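Local coordinates for putative immunoglobulin-blocking virulence protein (Mycoplasma mycoides subsp. capri, PDB 7ADK) that probably binds host immunoglobulins and interferes with their antigen recognition, at residues 384-398 / 431-444. Sequence-based numbering, arbitrary orientation.
Sequences YSKKYNFKASDGIRF and RSKELIEKLQKDGE
Strand 396-398 and helix 431-442 run 29° apart in direction with their axes 11.4 Å apart at closest approach, and Y388, just past the end of helix 381-387, lies beside L435. L435 has CG anti to the backbone N (chi1 -171°), which sends it out from the helix toward the strand and loop; the branch at CG then gives each methyl a partner: CD2 meets I396 CG2 tip to tip at 3.5 Å, while CD1 lies against Y388 CB. One turn on, L439 touches two aromatic rings. Its CD2 sits 3.8 Å from the centroid of the Y388 ring, a CH-pi contact over one face, and its CD1 touches F398 CE2; K387 CG covers the opposite face of Y388. Polar bonds flank this apolar centre. Y388 OH donates to the anti lone pair of D442 OD2 (2.6 Å), ring and carboxylate nearly coplanar, and beyond the Schellman motif at G443, Y384 OH donates to E444 OE2 (2.7 Å). Toward the other end, R431 grips Y388 O end-on with NH1 and NH2, the NH2 bond being 2.8 Å long, and NH1 also reaches N389 O from above its carbonyl plane. I396 also packs on L421 and F398 on L419, both of strand 415-422. Helix 426-442 links that strand to its parallel neighbour 448-454, a beta-alpha-beta crossover packed on the mixed sheet, and polar bonds bracket its leucine packing: one guanidinium takes up two loop carbonyls, two tyrosine hydroxyls bind carboxylates.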
loop_
_atom_site.group_PDB
_atom_site.type_symbol
_atom_site.label_atom_id
_atom_site.label_comp_id
_atom_site.label_asym_id
_atom_site.label_seq_id
_atom_site.Cartn_x
_atom_site.Cartn_y
_atom_site.Cartn_z
ATOM N N TYR A 384 9.256 -19.378 37.944
ATOM C CA TYR A 384 8.422 -18.182 37.902
ATOM C C TYR A 384 7.004 -18.493 37.402
ATOM O O TYR A 384 6.050 -17.977 37.965
ATOM C CB TYR A 384 9.106 -17.093 37.074
ATOM C CG TYR A 384 10.455 -16.646 37.607
ATOM C CD1 TYR A 384 10.556 -15.659 38.592
ATOM C CD2 TYR A 384 11.626 -17.227 37.122
ATOM C CE1 TYR A 384 11.808 -15.271 39.097
ATOM C CE2 TYR A 384 12.882 -16.870 37.638
ATOM C CZ TYR A 384 12.982 -15.887 38.635
ATOM O OH TYR A 384 14.195 -15.553 39.139
ATOM N N SER A 385 6.829 -19.389 36.431
ATOM C CA SER A 385 5.523 -19.843 35.934
ATOM C C SER A 385 4.711 -20.603 36.975
ATOM O O SER A 385 3.486 -20.529 36.977
ATOM C CB SER A 385 5.707 -20.711 34.692
ATOM O OG SER A 385 6.110 -22.028 34.990
ATOM N N LYS A 386 5.404 -21.306 37.873
ATOM C CA LYS A 386 4.872 -22.059 39.007
ATOM C C LYS A 386 4.529 -21.135 40.172
ATOM O O LYS A 386 3.504 -21.325 40.814
ATOM C CB LYS A 386 5.928 -23.114 39.370
ATOM C CG LYS A 386 5.396 -24.270 40.219
ATOM C CD LYS A 386 6.496 -25.265 40.617
ATOM C CE LYS A 386 7.327 -25.838 39.459
ATOM N NZ LYS A 386 6.545 -26.693 38.548
ATOM N N LYS A 387 5.338 -20.103 40.425
ATOM C CA LYS A 387 5.082 -19.068 41.439
ATOM C C LYS A 387 3.923 -18.149 41.056
ATOM O O LYS A 387 3.008 -17.968 41.848
ATOM C CB LYS A 387 6.374 -18.289 41.722
ATOM C CG LYS A 387 6.193 -17.229 42.819
ATOM C CD LYS A 387 7.513 -16.737 43.417
ATOM C CE LYS A 387 8.156 -17.806 44.304
ATOM N NZ LYS A 387 9.340 -17.323 45.010
ATOM N N TYR A 388 3.979 -17.565 39.864
ATOM C CA TYR A 388 3.046 -16.563 39.351
ATOM C C TYR A 388 1.978 -17.139 38.413
ATOM O O TYR A 388 1.287 -16.374 37.751
ATOM C CB TYR A 388 3.842 -15.424 38.702
ATOM C CG TYR A 388 4.799 -14.733 39.654
ATOM C CD1 TYR A 388 4.276 -13.914 40.670
ATOM C CD2 TYR A 388 6.189 -14.918 39.552
ATOM C CE1 TYR A 388 5.133 -13.298 41.593
ATOM C CE2 TYR A 388 7.050 -14.291 40.470
ATOM C CZ TYR A 388 6.522 -13.482 41.493
ATOM O OH TYR A 388 7.361 -12.903 42.387
ATOM N N ASN A 389 1.819 -18.459 38.352
ATOM C CA ASN A 389 0.719 -19.149 37.679
ATOM C C ASN A 389 0.457 -18.666 36.241
ATOM O O ASN A 389 -0.594 -18.100 35.946
ATOM C CB ASN A 389 -0.534 -19.116 38.576
ATOM C CG ASN A 389 -0.343 -19.862 39.880
ATOM O OD1 ASN A 389 -0.020 -21.038 39.908
ATOM N ND2 ASN A 389 -0.536 -19.224 40.995
ATOM N N PHE A 390 1.405 -18.894 35.335
ATOM C CA PHE A 390 1.214 -18.719 33.891
ATOM C C PHE A 390 1.634 -19.977 33.121
ATOM O O PHE A 390 2.501 -20.728 33.567
ATOM C CB PHE A 390 1.902 -17.433 33.404
ATOM C CG PHE A 390 3.393 -17.320 33.633
ATOM C CD1 PHE A 390 3.882 -16.575 34.719
ATOM C CD2 PHE A 390 4.293 -17.912 32.733
ATOM C CE1 PHE A 390 5.262 -16.418 34.903
ATOM C CE2 PHE A 390 5.676 -17.757 32.918
ATOM C CZ PHE A 390 6.160 -17.013 34.005
ATOM N N LYS A 391 1.013 -20.246 31.970
ATOM C CA LYS A 391 1.399 -21.349 31.076
ATOM C C LYS A 391 2.542 -20.912 30.157
ATOM O O LYS A 391 2.723 -19.719 29.921
ATOM C CB LYS A 391 0.186 -21.805 30.252
ATOM C CG LYS A 391 -0.991 -22.269 31.121
ATOM C CD LYS A 391 -2.201 -22.746 30.309
ATOM C CE LYS A 391 -2.818 -21.698 29.374
ATOM N NZ LYS A 391 -3.341 -20.511 30.082
ATOM N N ALA A 392 3.253 -21.849 29.533
ATOM C CA ALA A 392 4.251 -21.490 28.522
ATOM C C ALA A 392 3.653 -20.769 27.293
ATOM O O ALA A 392 4.346 -20.004 26.624
ATOM C CB ALA A 392 4.994 -22.760 28.129
ATOM N N SER A 393 2.375 -20.991 26.995
ATOM C CA SER A 393 1.641 -20.332 25.915
ATOM C C SER A 393 1.154 -18.913 26.250
ATOM O O SER A 393 0.724 -18.205 25.347
ATOM C CB SER A 393 0.463 -21.219 25.517
ATOM O OG SER A 393 -0.369 -21.472 26.626
ATOM N N ASP A 394 1.233 -18.462 27.499
ATOM C CA ASP A 394 0.695 -17.162 27.922
ATOM C C ASP A 394 1.565 -15.946 27.552
ATOM O O ASP A 394 1.132 -14.815 27.744
ATOM C CB ASP A 394 0.339 -17.224 29.415
ATOM C CG ASP A 394 -0.877 -18.126 29.707
ATOM O OD1 ASP A 394 -1.730 -18.318 28.812
ATOM O OD2 ASP A 394 -1.019 -18.633 30.843
ATOM N N GLY A 395 2.749 -16.136 26.961
ATOM C CA GLY A 395 3.541 -15.058 26.355
ATOM C C GLY A 395 4.404 -14.246 27.324
ATOM O O GLY A 395 4.893 -13.175 26.978
ATOM N N ILE A 396 4.548 -14.745 28.551
ATOM C CA ILE A 396 5.428 -14.255 29.614
ATOM C C ILE A 396 6.625 -15.210 29.668
ATOM O O ILE A 396 6.419 -16.416 29.738
ATOM C CB ILE A 396 4.655 -14.244 30.959
ATOM C CG1 ILE A 396 3.529 -13.201 30.998
ATOM C CG2 ILE A 396 5.578 -14.021 32.159
ATOM C CD1 ILE A 396 2.403 -13.532 31.946
ATOM N N ARG A 397 7.861 -14.706 29.655
ATOM C CA ARG A 397 9.101 -15.488 29.828
ATOM C C ARG A 397 10.107 -14.804 30.748
ATOM O O ARG A 397 10.232 -13.585 30.722
ATOM C CB ARG A 397 9.768 -15.748 28.481
ATOM C CG ARG A 397 9.209 -16.934 27.707
ATOM C CD ARG A 397 10.053 -17.183 26.460
ATOM N NE ARG A 397 11.427 -17.570 26.821
ATOM C CZ ARG A 397 12.556 -16.934 26.582
ATOM N NH1 ARG A 397 13.641 -17.435 27.070
ATOM N NH2 ARG A 397 12.644 -15.829 25.909
ATOM N N PHE A 398 10.881 -15.584 31.493
ATOM C CA PHE A 398 12.047 -15.121 32.245
ATOM C C PHE A 398 13.303 -15.847 31.753
ATOM O O PHE A 398 13.327 -17.073 31.669
ATOM C CB PHE A 398 11.853 -15.332 33.749
ATOM C CG PHE A 398 10.766 -14.510 34.408
ATOM C CD1 PHE A 398 9.418 -14.868 34.261
ATOM C CD2 PHE A 398 11.103 -13.401 35.204
ATOM C CE1 PHE A 398 8.418 -14.121 34.905
ATOM C CE2 PHE A 398 10.105 -12.670 35.863
ATOM C CZ PHE A 398 8.760 -13.034 35.715
ATOM N N ARG A 431 -1.938 -9.226 32.032
ATOM C CA ARG A 431 -1.164 -9.468 33.252
ATOM C C ARG A 431 0.112 -8.651 33.383
ATOM O O ARG A 431 0.612 -8.553 34.492
ATOM C CB ARG A 431 -0.874 -10.960 33.399
ATOM C CG ARG A 431 -2.172 -11.739 33.635
ATOM C CD ARG A 431 -1.914 -13.140 34.168
ATOM N NE ARG A 431 -1.260 -13.131 35.481
ATOM C CZ ARG A 431 -0.655 -14.146 36.045
ATOM N NH1 ARG A 431 -0.635 -15.308 35.492
ATOM N NH2 ARG A 431 -0.066 -14.002 37.178
ATOM N N SER A 432 0.631 -8.043 32.324
ATOM C CA SER A 432 1.905 -7.313 32.349
ATOM C C SER A 432 2.002 -6.327 33.507
ATOM O O SER A 432 2.952 -6.400 34.274
ATOM C CB SER A 432 2.166 -6.578 31.032
ATOM O OG SER A 432 1.103 -5.721 30.668
ATOM N N LYS A 433 1.022 -5.436 33.703
ATOM C CA LYS A 433 1.024 -4.486 34.826
ATOM C C LYS A 433 0.970 -5.178 36.190
ATOM O O LYS A 433 1.633 -4.736 37.124
ATOM C CB LYS A 433 -0.139 -3.490 34.681
ATOM C CG LYS A 433 0.053 -2.280 35.607
ATOM C CD LYS A 433 -1.104 -1.287 35.523
ATOM C CE LYS A 433 -0.874 -0.043 36.381
ATOM N NZ LYS A 433 -0.891 -0.326 37.836
ATOM N N GLU A 434 0.208 -6.262 36.312
ATOM C CA GLU A 434 0.083 -7.018 37.560
ATOM C C GLU A 434 1.393 -7.731 37.902
ATOM O O GLU A 434 1.871 -7.655 39.027
ATOM C CB GLU A 434 -1.063 -8.038 37.466
ATOM C CG GLU A 434 -2.409 -7.472 36.998
ATOM C CD GLU A 434 -2.950 -6.308 37.805
ATOM O OE1 GLU A 434 -2.660 -6.182 39.015
ATOM O OE2 GLU A 434 -3.697 -5.512 37.224
ATOM N N LEU A 435 2.024 -8.359 36.912
ATOM C CA LEU A 435 3.281 -9.077 37.041
ATOM C C LEU A 435 4.447 -8.131 37.334
ATOM O O LEU A 435 5.223 -8.400 38.241
ATOM C CB LEU A 435 3.489 -9.893 35.757
ATOM C CG LEU A 435 4.668 -10.868 35.818
ATOM C CD1 LEU A 435 4.399 -12.021 36.768
ATOM C CD2 LEU A 435 4.908 -11.451 34.444
ATOM N N ILE A 436 4.539 -7.013 36.620
ATOM C CA ILE A 436 5.551 -5.991 36.859
ATOM C C ILE A 436 5.479 -5.481 38.304
ATOM O O ILE A 436 6.516 -5.231 38.906
ATOM C CB ILE A 436 5.408 -4.877 35.796
ATOM C CG1 ILE A 436 5.980 -5.357 34.450
ATOM C CG2 ILE A 436 6.087 -3.584 36.231
ATOM C CD1 ILE A 436 5.547 -4.545 33.235
ATOM N N GLU A 437 4.289 -5.352 38.895
ATOM C CA GLU A 437 4.141 -4.977 40.306
ATOM C C GLU A 437 4.358 -6.132 41.300
ATOM O O GLU A 437 5.004 -5.919 42.325
ATOM C CB GLU A 437 2.789 -4.295 40.544
ATOM C CG GLU A 437 2.710 -2.867 39.977
ATOM C CD GLU A 437 3.604 -1.835 40.694
ATOM O OE1 GLU A 437 3.644 -0.661 40.262
ATOM O OE2 GLU A 437 4.296 -2.168 41.684
ATOM N N LYS A 438 3.900 -7.363 41.024
ATOM C CA LYS A 438 4.160 -8.508 41.909
ATOM C C LYS A 438 5.652 -8.837 42.005
ATOM O O LYS A 438 6.130 -9.063 43.110
ATOM C CB LYS A 438 3.278 -9.720 41.563
ATOM C CG LYS A 438 1.932 -9.624 42.296
ATOM C CD LYS A 438 1.027 -10.851 42.194
ATOM C CE LYS A 438 0.110 -10.845 40.982
ATOM N NZ LYS A 438 -0.943 -11.864 41.061
ATOM N N LEU A 439 6.414 -8.746 40.916
ATOM C CA LEU A 439 7.873 -8.881 40.975
ATOM C C LEU A 439 8.512 -7.744 41.804
ATOM O O LEU A 439 9.443 -8.000 42.563
ATOM C CB LEU A 439 8.461 -8.981 39.557
ATOM C CG LEU A 439 8.499 -10.367 38.883
ATOM C CD1 LEU A 439 9.470 -11.306 39.562
ATOM C CD2 LEU A 439 7.170 -11.077 38.832
ATOM N N GLN A 440 8.003 -6.513 41.740
ATOM C CA GLN A 440 8.550 -5.406 42.532
ATOM C C GLN A 440 8.323 -5.546 44.045
ATOM O O GLN A 440 9.284 -5.420 44.802
ATOM C CB GLN A 440 8.008 -4.066 42.035
ATOM C CG GLN A 440 8.761 -3.597 40.793
ATOM C CD GLN A 440 8.110 -2.365 40.203
ATOM O OE1 GLN A 440 8.377 -1.290 40.523
ATOM N NE2 GLN A 440 7.237 -2.479 39.328
ATOM N N LYS A 441 7.101 -5.828 44.520
ATOM C CA LYS A 441 6.858 -5.995 45.966
ATOM C C LYS A 441 7.453 -7.279 46.551
ATOM O O LYS A 441 7.814 -7.298 47.725
ATOM C CB LYS A 441 5.379 -5.785 46.332
ATOM C CG LYS A 441 4.384 -6.820 45.808
ATOM C CD LYS A 441 2.954 -6.497 46.244
ATOM C CE LYS A 441 1.920 -7.477 45.722
ATOM N NZ LYS A 441 0.590 -7.246 46.245
ATOM N N ASP A 442 7.672 -8.309 45.730
ATOM C CA ASP A 442 8.478 -9.478 46.103
ATOM C C ASP A 442 9.995 -9.203 46.101
ATOM O O ASP A 442 10.769 -9.975 46.648
ATOM C CB ASP A 442 8.118 -10.658 45.192
ATOM C CG ASP A 442 6.682 -11.159 45.380
ATOM O OD1 ASP A 442 6.055 -10.877 46.425
ATOM O OD2 ASP A 442 6.203 -11.904 44.500
ATOM N N GLY A 443 10.437 -8.085 45.532
ATOM C CA GLY A 443 11.827 -7.639 45.554
ATOM C C GLY A 443 12.767 -8.438 44.660
ATOM O O GLY A 443 13.976 -8.344 44.814
ATOM N N GLU A 444 12.245 -9.181 43.688
ATOM C CA GLU A 444 13.051 -9.773 42.619
ATOM C C GLU A 444 13.473 -8.694 41.606
ATOM O O GLU A 444 12.658 -7.892 41.158
ATOM C CB GLU A 444 12.275 -10.939 41.990
ATOM C CG GLU A 444 12.959 -11.639 40.811
ATOM C CD GLU A 444 14.263 -12.359 41.185
ATOM O OE1 GLU A 444 15.216 -11.702 41.651
ATOM O OE2 GLU A 444 14.339 -13.592 40.993
#